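Local coordinates for Bd3460 (Bdellovibrio bacteriovorus, PDB 5CEC), which is an ankyrin-repeat immunity protein that binds the predatory endopeptidase Bd3459 and probably shields the predator from its own enzyme during invasion of prey, at residues 28-37 with 55-66; 71-80 with 106-115. All coordinates share one frame; numbering follows the deposited sequence.

Contact 1. Residues 28-37 with 55-66; sequences KSSKALNEAA and DLNAQDETGMTP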
loop_
_atom_site.group_PDB
_atom_site.type_symbol
_atom_site.label_atom_id
_atom_site.label_comp_id
_atom_site.label_asym_id
_atom_site.label_seq_id
_atom_site.Cartn_x
_atom_site.Cartn_y
_atom_site.Cartn_z
ATOM N N LYS B 28 -9.206 26.257 -18.276
ATOM C CA LYS B 28 -8.094 25.318 -18.622
ATOM C C LYS B 28 -7.688 24.474 -17.417
ATOM O O LYS B 28 -7.577 24.982 -16.297
ATOM C CB LYS B 28 -6.873 26.082 -19.148
ATOM C CG LYS B 28 -6.291 27.117 -18.181
ATOM C CD LYS B 28 -5.170 27.955 -18.799
ATOM C CE LYS B 28 -5.674 29.022 -19.767
ATOM N NZ LYS B 28 -6.011 28.528 -21.138
ATOM N N SER B 29 -7.481 23.182 -17.649
ATOM C CA SER B 29 -6.955 22.295 -16.606
ATOM C C SER B 29 -5.479 22.601 -16.339
ATOM O O SER B 29 -4.788 23.191 -17.169
ATOM C CB SER B 29 -7.098 20.835 -17.006
ATOM O OG SER B 29 -6.405 20.575 -18.201
ATOM N N SER B 30 -5.029 22.221 -15.151
ATOM C CA SER B 30 -3.634 22.300 -14.747
ATOM C C SER B 30 -3.109 20.880 -14.597
ATOM O O SER B 30 -3.593 20.113 -13.754
ATOM C CB SER B 30 -3.500 23.029 -13.414
ATOM O OG SER B 30 -2.189 22.852 -12.890
ATOM N N LYS B 31 -2.111 20.530 -15.404
ATOM C CA LYS B 31 -1.471 19.220 -15.284
ATOM C C LYS B 31 -0.797 19.069 -13.921
ATOM O O LYS B 31 -0.875 18.013 -13.308
ATOM C CB LYS B 31 -0.472 18.995 -16.416
ATOM C CG LYS B 31 0.070 17.574 -16.499
ATOM C CD LYS B 31 0.880 17.380 -17.775
ATOM C CE LYS B 31 1.605 16.045 -17.782
ATOM N NZ LYS B 31 2.558 15.933 -18.919
ATOM N N ALA B 32 -0.163 20.139 -13.435
ATOM C CA ALA B 32 0.511 20.106 -12.134
ATOM C C ALA B 32 -0.459 19.876 -10.972
ATOM O O ALA B 32 -0.165 19.095 -10.070
ATOM C CB ALA B 32 1.298 21.386 -11.917
ATOM N N LEU B 33 -1.599 20.571 -10.991
ATOM C CA LEU B 33 -2.623 20.369 -9.978
ATOM C C LEU B 33 -3.147 18.925 -9.992
ATOM O O LEU B 33 -3.280 18.278 -8.923
ATOM C CB LEU B 33 -3.809 21.304 -10.174
ATOM C CG LEU B 33 -5.038 21.091 -9.277
ATOM C CD1 LEU B 33 -4.712 21.084 -7.792
ATOM C CD2 LEU B 33 -6.096 22.145 -9.544
ATOM N N ASN B 34 -3.487 18.437 -11.183
ATOM C CA ASN B 34 -4.014 17.064 -11.323
ATOM C C ASN B 34 -3.041 16.006 -10.816
ATOM O O ASN B 34 -3.440 15.085 -10.109
ATOM C CB ASN B 34 -4.456 16.775 -12.761
ATOM C CG ASN B 34 -5.655 17.603 -13.174
ATOM O OD1 ASN B 34 -6.335 18.211 -12.331
ATOM N ND2 ASN B 34 -5.905 17.668 -14.463
ATOM N N GLU B 35 -1.757 16.183 -11.135
ATOM C CA GLU B 35 -0.705 15.298 -10.633
ATOM C C GLU B 35 -0.549 15.354 -9.107
ATOM O O GLU B 35 -0.528 14.317 -8.431
ATOM C CB GLU B 35 0.620 15.578 -11.364
ATOM C CG GLU B 35 0.584 15.106 -12.821
ATOM C CD GLU B 35 1.877 15.326 -13.593
ATOM O OE1 GLU B 35 2.756 16.076 -13.127
ATOM O OE2 GLU B 35 2.012 14.739 -14.687
ATOM N N ALA B 36 -0.517 16.559 -8.547
ATOM C CA ALA B 36 -0.435 16.699 -7.087
ATOM C C ALA B 36 -1.638 16.074 -6.389
ATOM O O ALA B 36 -1.501 15.430 -5.343
ATOM C CB ALA B 36 -0.295 18.168 -6.712
ATOM N N ALA B 37 -2.808 16.243 -7.000
ATOM C CA ALA B 37 -4.037 15.691 -6.442
ATOM C C ALA B 37 -4.035 14.161 -6.395
ATOM O O ALA B 37 -4.485 13.562 -5.411
ATOM C CB ALA B 37 -5.255 16.196 -7.201
ATOM N N ASP B 55 -9.712 26.842 -12.987
ATOM C CA ASP B 55 -11.084 26.390 -12.934
ATOM C C ASP B 55 -11.058 24.956 -12.498
ATOM O O ASP B 55 -10.658 24.087 -13.248
ATOM C CB ASP B 55 -11.707 26.543 -14.325
ATOM C CG ASP B 55 -13.121 26.010 -14.413
ATOM O OD1 ASP B 55 -13.705 25.520 -13.407
ATOM O OD2 ASP B 55 -13.643 26.097 -15.538
ATOM N N LEU B 56 -11.522 24.702 -11.279
ATOM C CA LEU B 56 -11.447 23.363 -10.709
ATOM C C LEU B 56 -12.379 22.386 -11.385
ATOM O O LEU B 56 -12.244 21.197 -11.142
ATOM C CB LEU B 56 -11.736 23.392 -9.202
ATOM C CG LEU B 56 -10.734 24.177 -8.349
ATOM C CD1 LEU B 56 -11.198 24.251 -6.901
ATOM C CD2 LEU B 56 -9.332 23.601 -8.406
ATOM N N ASN B 57 -13.341 22.869 -12.186
ATOM C CA ASN B 57 -14.204 21.981 -12.953
ATOM C C ASN B 57 -13.699 21.733 -14.369
ATOM O O ASN B 57 -14.328 20.976 -15.101
ATOM C CB ASN B 57 -15.634 22.538 -12.975
ATOM C CG ASN B 57 -16.310 22.462 -11.627
ATOM O OD1 ASN B 57 -16.046 21.553 -10.821
ATOM N ND2 ASN B 57 -17.191 23.422 -11.358
ATOM N N ALA B 58 -12.613 22.402 -14.784
ATOM C CA ALA B 58 -12.054 22.131 -16.110
ATOM C C ALA B 58 -11.486 20.708 -16.204
ATOM O O ALA B 58 -10.868 20.187 -15.258
ATOM C CB ALA B 58 -11.002 23.166 -16.486
ATOM N N GLN B 59 -11.731 20.081 -17.348
ATOM C CA GLN B 59 -11.325 18.709 -17.572
ATOM C C GLN B 59 -10.170 18.637 -18.562
ATOM O O GLN B 59 -10.097 19.423 -19.521
ATOM C CB GLN B 59 -12.522 17.906 -18.059
ATOM C CG GLN B 59 -13.542 17.665 -16.961
ATOM C CD GLN B 59 -14.873 17.178 -17.488
ATOM O OE1 GLN B 59 -15.721 17.967 -17.931
ATOM N NE2 GLN B 59 -15.058 15.868 -17.474
ATOM N N ASP B 60 -9.294 17.658 -18.345
ATOM C CA ASP B 60 -8.133 17.481 -19.175
ATOM C C ASP B 60 -8.456 16.631 -20.404
ATOM O O ASP B 60 -9.630 16.342 -20.680
ATOM C CB ASP B 60 -6.960 16.958 -18.342
ATOM C CG ASP B 60 -7.036 15.490 -18.004
ATOM O OD1 ASP B 60 -7.976 14.800 -18.396
ATOM O OD2 ASP B 60 -6.086 15.032 -17.340
ATOM N N GLU B 61 -7.418 16.231 -21.137
ATOM C CA GLU B 61 -7.604 15.536 -22.409
ATOM C C GLU B 61 -8.306 14.170 -22.331
ATOM O O GLU B 61 -8.861 13.723 -23.321
ATOM C CB GLU B 61 -6.263 15.389 -23.126
ATOM C CG GLU B 61 -5.274 14.458 -22.432
ATOM C CD GLU B 61 -4.003 14.235 -23.228
ATOM O OE1 GLU B 61 -4.078 13.705 -24.364
ATOM O OE2 GLU B 61 -2.929 14.585 -22.708
ATOM N N THR B 62 -8.301 13.527 -21.160
ATOM C CA THR B 62 -9.052 12.278 -20.959
ATOM C C THR B 62 -10.294 12.462 -20.061
ATOM O O THR B 62 -10.915 11.491 -19.662
ATOM C CB THR B 62 -8.175 11.129 -20.391
ATOM O OG1 THR B 62 -7.946 11.298 -18.983
ATOM C CG2 THR B 62 -6.845 11.017 -21.124
ATOM N N GLY B 63 -10.648 13.722 -19.784
ATOM C CA GLY B 63 -11.845 14.116 -19.022
ATOM C C GLY B 63 -11.676 14.194 -17.531
ATOM O O GLY B 63 -12.668 14.287 -16.808
ATOM N N MET B 64 -10.435 14.136 -17.047
ATOM C CA MET B 64 -10.174 14.148 -15.606
ATOM C C MET B 64 -10.224 15.545 -15.027
ATOM O O MET B 64 -9.766 16.525 -15.642
ATOM C CB MET B 64 -8.801 13.544 -15.300
ATOM C CG MET B 64 -8.628 12.106 -15.767
ATOM S SD MET B 64 -9.630 10.940 -14.833
ATOM C CE MET B 64 -8.739 10.874 -13.279
ATOM N N THR B 65 -10.706 15.604 -13.807
ATOM C CA THR B 65 -10.666 16.784 -12.951
ATOM C C THR B 65 -9.728 16.542 -11.769
ATOM O O THR B 65 -9.382 15.399 -11.461
ATOM C CB THR B 65 -12.036 17.043 -12.344
ATOM O OG1 THR B 65 -12.428 15.903 -11.565
ATOM C CG2 THR B 65 -13.073 17.339 -13.425
ATOM N N PRO B 66 -9.360 17.616 -11.055
ATOM C CA PRO B 66 -8.649 17.445 -9.787
ATOM C C PRO B 66 -9.347 16.498 -8.830
ATOM O O PRO B 66 -8.680 15.689 -8.153
ATOM C CB PRO B 66 -8.626 18.870 -9.213
ATOM C CG PRO B 66 -8.630 19.737 -10.426
ATOM C CD PRO B 66 -9.464 19.041 -11.443
HETATM O O HOH W 1 -11.881 26.736 -17.994
HETATM O O HOH W 2 -8.457 18.771 -15.016
HETATM O O HOH W 3 -3.851 16.605 -16.529
#

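Contact 2. Residues 71-80 with 106-115; sequences AMGGNLDIVK and NDAYDVAEEL. With SO4 (sulfate ion), chain H.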
loop_
_atom_site.group_PDB
_atom_site.type_symbol
_atom_site.label_atom_id
_atom_site.label_comp_id
_atom_site.label_asym_id
_atom_site.label_seq_id
_atom_site.Cartn_x
_atom_site.Cartn_y
_atom_site.Cartn_z
ATOM N N ALA B 71 -9.659 11.492 -5.695
ATOM C CA ALA B 71 -10.473 10.336 -5.335
ATOM C C ALA B 71 -9.798 9.013 -5.712
ATOM O O ALA B 71 -9.757 8.096 -4.895
ATOM C CB ALA B 71 -11.838 10.428 -5.968
ATOM N N MET B 72 -9.302 8.937 -6.946
ATOM C CA MET B 72 -8.620 7.736 -7.461
ATOM C C MET B 72 -7.396 7.399 -6.617
ATOM O O MET B 72 -7.112 6.240 -6.358
ATOM C CB MET B 72 -8.187 7.950 -8.918
ATOM C CG MET B 72 -7.325 6.846 -9.535
ATOM S SD MET B 72 -7.144 7.033 -11.318
ATOM C CE MET B 72 -6.778 8.740 -11.311
ATOM N N GLY B 73 -6.692 8.440 -6.172
ATOM C CA GLY B 73 -5.495 8.255 -5.357
ATOM C C GLY B 73 -5.770 8.050 -3.872
ATOM O O GLY B 73 -4.823 7.904 -3.100
ATOM N N GLY B 74 -7.049 8.062 -3.476
ATOM C CA GLY B 74 -7.419 7.835 -2.087
ATOM C C GLY B 74 -6.982 8.932 -1.136
ATOM O O GLY B 74 -6.651 8.665 0.024
ATOM N N ASN B 75 -7.015 10.172 -1.617
ATOM C CA ASN B 75 -6.425 11.297 -0.913
ATOM C C ASN B 75 -7.549 12.095 -0.265
ATOM O O ASN B 75 -8.045 13.071 -0.812
ATOM C CB ASN B 75 -5.566 12.097 -1.873
ATOM C CG ASN B 75 -4.436 11.256 -2.443
ATOM O OD1 ASN B 75 -3.790 10.502 -1.712
ATOM N ND2 ASN B 75 -4.177 11.392 -3.725
ATOM N N LEU B 76 -7.931 11.648 0.924
ATOM C CA LEU B 76 -9.062 12.204 1.637
ATOM C C LEU B 76 -8.927 13.678 2.007
ATOM O O LEU B 76 -9.864 14.460 1.796
ATOM C CB LEU B 76 -9.342 11.374 2.876
ATOM C CG LEU B 76 -10.547 11.764 3.706
ATOM C CD1 LEU B 76 -11.831 11.729 2.896
ATOM C CD2 LEU B 76 -10.624 10.808 4.878
ATOM N N ASP B 77 -7.773 14.077 2.537
ATOM C CA ASP B 77 -7.566 15.500 2.855
ATOM C C ASP B 77 -7.697 16.376 1.619
ATOM O O ASP B 77 -8.294 17.450 1.674
ATOM C CB ASP B 77 -6.214 15.718 3.551
ATOM C CG ASP B 77 -6.244 15.306 5.021
ATOM O OD1 ASP B 77 -7.308 14.868 5.504
ATOM O OD2 ASP B 77 -5.205 15.427 5.704
ATOM N N ILE B 78 -7.179 15.918 0.485
ATOM C CA ILE B 78 -7.285 16.697 -0.749
ATOM C C ILE B 78 -8.738 16.732 -1.228
ATOM O O ILE B 78 -9.237 17.789 -1.617
ATOM C CB ILE B 78 -6.339 16.185 -1.834
ATOM C CG1 ILE B 78 -4.880 16.382 -1.402
ATOM C CG2 ILE B 78 -6.627 16.882 -3.159
ATOM C CD1 ILE B 78 -3.862 15.731 -2.324
ATOM N N VAL B 79 -9.449 15.615 -1.136
ATOM C CA VAL B 79 -10.871 15.602 -1.488
ATOM C C VAL B 79 -11.621 16.595 -0.602
ATOM O O VAL B 79 -12.417 17.361 -1.102
ATOM C CB VAL B 79 -11.466 14.189 -1.373
ATOM C CG1 VAL B 79 -12.991 14.180 -1.418
ATOM C CG2 VAL B 79 -10.928 13.348 -2.500
ATOM N N LYS B 80 -11.352 16.592 0.701
ATOM C CA LYS B 80 -12.054 17.506 1.599
ATOM C C LYS B 80 -11.782 18.964 1.233
ATOM O O LYS B 80 -12.700 19.805 1.253
ATOM C CB LYS B 80 -11.651 17.243 3.051
ATOM C CG LYS B 80 -12.209 15.974 3.659
ATOM C CD LYS B 80 -11.694 15.785 5.088
ATOM C CE LYS B 80 -12.447 14.702 5.845
ATOM N NZ LYS B 80 -12.076 14.698 7.298
ATOM N N ASN B 106 -11.227 2.159 -7.027
ATOM C CA ASN B 106 -9.856 2.086 -6.543
ATOM C C ASN B 106 -9.744 1.794 -5.055
ATOM O O ASN B 106 -8.674 1.960 -4.486
ATOM C CB ASN B 106 -9.097 3.357 -6.939
ATOM C CG ASN B 106 -8.743 3.388 -8.423
ATOM O OD1 ASN B 106 -7.688 2.850 -8.837
ATOM N ND2 ASN B 106 -9.603 4.002 -9.239
ATOM N N ASP B 107 -10.831 1.296 -4.458
ATOM C CA ASP B 107 -10.876 0.884 -3.056
ATOM C C ASP B 107 -10.548 2.007 -2.085
ATOM O O ASP B 107 -10.147 1.756 -0.950
ATOM C CB ASP B 107 -9.984 -0.342 -2.793
ATOM C CG ASP B 107 -10.467 -1.609 -3.464
ATOM O OD1 ASP B 107 -11.292 -1.596 -4.374
ATOM O OD2 ASP B 107 -10.029 -2.695 -3.088
ATOM N N ALA B 108 -10.846 3.254 -2.482
ATOM C CA ALA B 108 -10.725 4.412 -1.605
ATOM C C ALA B 108 -12.070 4.649 -0.931
ATOM O O ALA B 108 -12.785 5.596 -1.216
ATOM C CB ALA B 108 -10.268 5.631 -2.365
ATOM N N TYR B 109 -12.418 3.742 -0.032
ATOM C CA TYR B 109 -13.738 3.743 0.567
ATOM C C TYR B 109 -13.931 4.813 1.632
ATOM O O TYR B 109 -15.051 5.270 1.820
ATOM C CB TYR B 109 -14.072 2.343 1.079
ATOM C CG TYR B 109 -14.490 1.443 -0.066
ATOM C CD1 TYR B 109 -15.736 1.593 -0.663
ATOM C CD2 TYR B 109 -13.632 0.468 -0.604
ATOM C CE1 TYR B 109 -16.146 0.806 -1.722
ATOM C CE2 TYR B 109 -14.027 -0.321 -1.675
ATOM C CZ TYR B 109 -15.284 -0.162 -2.229
ATOM O OH TYR B 109 -15.733 -0.942 -3.262
ATOM N N ASP B 110 -12.853 5.265 2.265
ATOM C CA ASP B 110 -12.945 6.491 3.071
ATOM C C ASP B 110 -13.366 7.712 2.235
ATOM O O ASP B 110 -14.225 8.518 2.641
ATOM C CB ASP B 110 -11.625 6.768 3.822
ATOM C CG ASP B 110 -10.333 6.837 2.871
ATOM O OD1 ASP B 110 -10.311 6.373 1.653
ATOM O OD2 ASP B 110 -9.319 7.379 3.385
ATOM N N VAL B 111 -12.769 7.830 1.058
ATOM C CA VAL B 111 -13.113 8.887 0.136
ATOM C C VAL B 111 -14.553 8.710 -0.341
ATOM O O VAL B 111 -15.335 9.677 -0.416
ATOM C CB VAL B 111 -12.134 8.954 -1.052
ATOM C CG1 VAL B 111 -12.670 9.890 -2.119
ATOM C CG2 VAL B 111 -10.754 9.413 -0.598
ATOM N N ALA B 112 -14.918 7.483 -0.658
ATOM C CA ALA B 112 -16.277 7.220 -1.143
ATOM C C ALA B 112 -17.283 7.690 -0.074
ATOM O O ALA B 112 -18.287 8.352 -0.413
ATOM C CB ALA B 112 -16.484 5.737 -1.435
ATOM N N GLU B 113 -17.044 7.340 1.196
ATOM C CA GLU B 113 -17.937 7.782 2.258
ATOM C C GLU B 113 -18.045 9.283 2.338
ATOM O O GLU B 113 -19.151 9.803 2.509
ATOM C CB GLU B 113 -17.556 7.201 3.622
ATOM C CG GLU B 113 -17.789 5.701 3.712
ATOM C CD GLU B 113 -19.255 5.370 3.639
ATOM O OE1 GLU B 113 -19.989 5.687 4.596
ATOM O OE2 GLU B 113 -19.680 4.874 2.587
ATOM N N GLU B 114 -16.907 9.963 2.218
ATOM C CA GLU B 114 -16.869 11.417 2.237
ATOM C C GLU B 114 -17.713 11.977 1.109
ATOM O O GLU B 114 -18.462 12.920 1.313
ATOM C CB GLU B 114 -15.423 11.910 2.139
ATOM C CG GLU B 114 -15.244 13.415 2.293
ATOM C CD GLU B 114 -15.442 13.934 3.709
ATOM O OE1 GLU B 114 -15.402 13.145 4.680
ATOM O OE2 GLU B 114 -15.632 15.158 3.837
ATOM N N LEU B 115 -17.552 11.437 -0.096
ATOM C CA LEU B 115 -18.268 11.930 -1.274
ATOM C C LEU B 115 -19.766 11.700 -1.160
ATOM O O LEU B 115 -20.578 12.597 -1.467
ATOM C CB LEU B 115 -17.712 11.329 -2.565
ATOM C CG LEU B 115 -16.332 11.854 -2.961
ATOM C CD1 LEU B 115 -15.766 10.981 -4.055
ATOM C CD2 LEU B 115 -16.360 13.295 -3.433
HETATM S S SO4 H . -5.416 11.011 3.533
HETATM O O1 SO4 H . -6.137 10.769 4.819
HETATM O O2 SO4 H . -5.968 10.153 2.447
HETATM O O3 SO4 H . -5.545 12.425 3.166
HETATM O O4 SO4 H . -3.982 10.691 3.802
#

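Contact 1. Residues 28-37 with 55-66
Leu33 and Pro66 meet at about a right angle, CD2 of the leucine lying 3.6 Å from CG of the proline ring. With CG anti to the backbone N (chi1 173°), the end of the Leu33 chain is set so that CD2 also lies 3.7 Å from Leu56 CD2. That one methyl is thus shared by the ring and Leu56, and Val49 of helix 42-49 packs against both leucines. On the next residue, the Asn34 side chain crosses the proline obliquely, OD1 lying against ring carbons CG and CD. Asn34 OD1 is also 3.3 Å from Pro66 N, without a hydrogen bond, since a proline nitrogen has no hydrogen to give. Asn34 ND2 donates to two waters. One lies within hydrogen-bonding distance of the carbonyl oxygens of Ala58 and Met64, though it may not serve both at once; the other donates to Asp60 OD2. Amide and carboxylate planes stand 79° apart, with Asn34 ND2 and Asp60 OD2 separated by 3.9 Å, so water bridges what the groups do not span directly. Asp60 OD1 serves its own loop, where Thr62 N and Met64 N bind from opposite faces of the carboxylate; the first bond closes an Asx turn. Farther out, Ser29 OG rests 3.7 Å from Asp60 CB, and the small Ala58 methyl packs on the Lys28-Ser29 peptide. A helix seated against the turn-rich loop that leads into the next helix pair is characteristic of the ankyrin-repeat fold.

Contact 2. Residues 71-80 with 106-115
Helices 76-80 and 109-115 run nearly parallel, their axes approaching to 9.9 Å at an angle of 18°, and the turns before them draw closer, with Gly74 CA 4.8 Å from Ala108 CA. Val111 wedges into the groove between the two helices of the preceding pair: CG1 faces Val79 CG2 at 3.9 Å and also reaches Ala71, while CG2 lies over the Gly74-Asn75 peptide. The branch at CB separates the methyls, and chi1 of 169° (CG1 anti to the backbone N) turns CG1 to the helices and CG2 to the turn. Leu115 CD2 packs crosswise on Val79 CG1, deepening the apolar layer. Such side-by-side stacking of equivalent helices and turns is how successive ankyrin repeats build a solenoid, and small residues suit its tight turn: Ala108 CB sits 3.6 Å from Gly74 CA, where the positive phi of a Schellman motif ends helix 66-72. Toward the outside, Leu76 CD1 meets Glu114 CB at 3.7 Å, the two chains about perpendicular. Glu114, bent at chi2 (72°), turns its carboxylate across the methylenes of Lys80, placing OE1 3.5 Å from Lys80 CE; NZ is too distant for a salt bridge, though opposite charges may still attract. At the other end Asn106 CB abuts Met72 O, and the Asn106 amide crosses the Met72 side chain obliquely, ND2 lying near CG while hydrogen-bonded to Phe102 O. A sulfate, probably from the crystallisation liquor, sits at the N terminus of helix 76-84: its O2 accepts from Leu76 N and its O3, almost straight, from Asp77 N at 2.8 Å; Lys154 of the Bd3459 chain is also hydrogen-bonded to it through NZ.

How the contacts relate
From the N terminus, contact 1 closes first, bringing helix 31-39 against the loop that follows helix 42-49 and enclosing that helix between its segments. Contact 2 opens only afterwards, joining residues 71-80 to 106-115 across a loop that includes helix 99-105. The two are therefore in series, neither nested nor crossed, with centres about 17 Å apart. Helix 66-72 bridges them: it begins at the end of contact 1 and finishes within contact 2. They also touch directly, through a probable hydrogen bond from Asn75 ND2 to Ala37 O and through the methyl ends of Met64 and Met72. Together they tie three consecutive helix pairs into one stack.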